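Local coordinates for protein aminoglycoside phosphotransferase (Streptomyces rimosus, PDB 6FUC) that probably phosphorylates streptomycin at the expense of ATP, an aminoglycoside kinase activity associated with antibiotic resistance, at residues 225-230 against 262-267. Sequence-based numbering, arbitrary orientation. Where two conformers were deposited one is given.
Sequences LFATAR and FYLHLD
Leu264 alone carries the 262-267 side of this contact, and its two methyl branches divide the work. CD1 meets the methyl of Ala227, with CB and CD1 3.4 Å apart, tighter than usual for two carbons. The backbones come nearest at the same point, the CA atoms of Ala227 and Leu264 lying 7.7 Å from each other. The CB of Leu264 already points at the other helix, and with CG anti to the backbone N (chi1 -174°) the branches carry on that way. Only 88 Å² is buried, both sides summed, which marks a slight, mostly apolar contact near the surface.

The second branch meets a charged group, Arg230, described here in one of its two modelled conformers. Leu264 CD2 lies at the guanidinium edge, in its plane, 3.9 Å from NH2; a methyl offers no acceptor, and the meeting is van der Waals packing. The arginine chain bends at chi3 (-64°), and one guanidinium face lies over Phe226 O and Ala227 CA, each 3.5 Å from the plane and toward its rim. NH1 is engaged by a salt bridge to Glu244, with a long, weak ion pair to Glu260.

This is plain packing between helices 219-233 and 257-266 in the mainly helical C-terminal lobe of a protein-kinase-like fold. Tyr263 extends their interface onto Tyr219, Ala220 and Ala223, Leu266 packs on helix 131-143, and Ala229 rests against helix 100-117.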
loop_
_atom_site.group_PDB
_atom_site.type_symbol
_atom_site.label_atom_id
_atom_site.label_comp_id
_atom_site.label_asym_id
_atom_site.label_seq_id
_atom_site.Cartn_x
_atom_site.Cartn_y
_atom_site.Cartn_z
ATOM N N LEU A 225 2.740 8.123 -2.625
ATOM C CA LEU A 225 2.002 8.530 -3.806
ATOM C C LEU A 225 2.851 9.523 -4.623
ATOM O O LEU A 225 3.006 9.367 -5.835
ATOM C CB LEU A 225 0.700 9.119 -3.410
ATOM C CG LEU A 225 -0.103 9.690 -4.579
ATOM C CD1 LEU A 225 -0.417 8.746 -5.709
ATOM C CD2 LEU A 225 -1.369 10.273 -4.036
ATOM N N PHE A 226 3.399 10.528 -3.959
ATOM C CA PHE A 226 4.158 11.523 -4.675
ATOM C C PHE A 226 5.418 10.927 -5.267
ATOM O O PHE A 226 5.756 11.271 -6.435
ATOM C CB PHE A 226 4.528 12.687 -3.776
ATOM C CG PHE A 226 3.387 13.524 -3.310
ATOM C CD1 PHE A 226 2.174 13.472 -3.913
ATOM C CD2 PHE A 226 3.576 14.467 -2.293
ATOM C CE1 PHE A 226 1.134 14.284 -3.516
ATOM C CE2 PHE A 226 2.558 15.267 -1.878
ATOM C CZ PHE A 226 1.306 15.208 -2.486
ATOM N N ALA A 227 6.143 10.100 -4.528
ATOM C CA ALA A 227 7.412 9.558 -5.072
ATOM C C ALA A 227 7.134 8.658 -6.251
ATOM O O ALA A 227 7.849 8.702 -7.238
ATOM C CB ALA A 227 8.111 8.799 -3.958
ATOM N N THR A 228 6.098 7.825 -6.173
ATOM C CA THR A 228 5.823 6.936 -7.300
ATOM C C THR A 228 5.269 7.690 -8.495
ATOM O O THR A 228 5.592 7.396 -9.638
ATOM C CB THR A 228 5.014 5.720 -6.894
ATOM O OG1 THR A 228 3.728 6.096 -6.329
ATOM C CG2 THR A 228 5.761 4.860 -5.931
ATOM N N ALA A 229 4.513 8.737 -8.274
ATOM C CA ALA A 229 4.086 9.552 -9.412
ATOM C C ALA A 229 5.231 10.321 -10.062
ATOM O O ALA A 229 5.159 10.527 -11.265
ATOM C CB ALA A 229 3.092 10.579 -8.946
ATOM N N ARG A 230 6.245 10.699 -9.310
ATOM C CA ARG A 230 7.396 11.373 -9.906
ATOM C C ARG A 230 8.047 10.515 -10.967
ATOM O O ARG A 230 8.565 11.038 -11.942
ATOM C CB ARG A 230 8.435 11.784 -8.836
ATOM C CG ARG A 230 8.080 13.024 -8.020
ATOM C CD ARG A 230 9.127 13.617 -7.061
ATOM N NE ARG A 230 9.559 12.789 -5.930
ATOM C CZ ARG A 230 8.988 12.779 -4.713
ATOM N NH1 ARG A 230 7.898 13.513 -4.468
ATOM N NH2 ARG A 230 9.479 12.015 -3.730
ATOM N N PHE A 262 10.662 11.991 5.687
ATOM C CA PHE A 262 10.813 11.027 6.758
ATOM C C PHE A 262 10.042 9.747 6.372
ATOM O O PHE A 262 10.567 8.645 6.521
ATOM C CB PHE A 262 10.280 11.629 8.056
ATOM C CG PHE A 262 10.278 10.716 9.236
ATOM C CD1 PHE A 262 11.369 10.561 10.052
ATOM C CD2 PHE A 262 9.171 9.935 9.498
ATOM C CE1 PHE A 262 11.346 9.676 11.133
ATOM C CE2 PHE A 262 9.149 9.047 10.563
ATOM C CZ PHE A 262 10.230 8.950 11.386
ATOM N N TYR A 263 8.774 9.889 5.975
ATOM C CA TYR A 263 8.006 8.681 5.617
ATOM C C TYR A 263 8.508 8.004 4.355
ATOM O O TYR A 263 8.483 6.770 4.276
ATOM C CB TYR A 263 6.493 9.020 5.543
ATOM C CG TYR A 263 5.927 9.200 6.912
ATOM C CD1 TYR A 263 5.672 8.091 7.724
ATOM C CD2 TYR A 263 5.700 10.455 7.466
ATOM C CE1 TYR A 263 5.230 8.236 9.028
ATOM C CE2 TYR A 263 5.232 10.602 8.765
ATOM C CZ TYR A 263 5.021 9.520 9.559
ATOM O OH TYR A 263 4.596 9.591 10.845
ATOM N N LEU A 264 8.955 8.779 3.372
ATOM C CA LEU A 264 9.559 8.190 2.182
ATOM C C LEU A 264 10.720 7.286 2.540
ATOM O O LEU A 264 10.879 6.230 1.984
ATOM C CB LEU A 264 10.013 9.281 1.220
ATOM C CG LEU A 264 10.530 8.739 -0.110
ATOM C CD1 LEU A 264 9.440 7.976 -0.907
ATOM C CD2 LEU A 264 11.101 9.881 -0.907
ATOM N N HIS A 265 11.539 7.797 3.465
ATOM C CA HIS A 265 12.741 7.097 3.848
ATOM C C HIS A 265 12.514 5.932 4.848
ATOM O O HIS A 265 13.250 4.942 4.808
ATOM C CB HIS A 265 13.751 8.071 4.420
ATOM C CG HIS A 265 14.302 8.970 3.362
ATOM N ND1 HIS A 265 15.190 9.985 3.658
ATOM C CD2 HIS A 265 14.092 9.022 2.017
ATOM C CE1 HIS A 265 15.495 10.614 2.526
ATOM N NE2 HIS A 265 14.840 10.056 1.518
ATOM N N LEU A 266 11.469 6.069 5.658
ATOM C CA LEU A 266 11.151 4.987 6.591
ATOM C C LEU A 266 10.592 3.787 5.832
ATOM O O LEU A 266 10.900 2.615 6.150
ATOM C CB LEU A 266 10.138 5.479 7.627
ATOM C CG LEU A 266 9.663 4.429 8.619
ATOM C CD1 LEU A 266 10.785 3.817 9.450
ATOM C CD2 LEU A 266 8.573 5.038 9.503
ATOM N N ASP A 267 9.688 4.028 4.881
ATOM C CA ASP A 267 8.864 2.962 4.318
ATOM C C ASP A 267 9.695 1.797 3.854
ATOM O O ASP A 267 9.348 0.629 4.182
ATOM C CB ASP A 267 7.945 3.531 3.224
ATOM C CG ASP A 267 6.870 2.519 2.865
ATOM O OD1 ASP A 267 5.815 2.542 3.624
ATOM O OD2 ASP A 267 7.089 1.726 1.950
#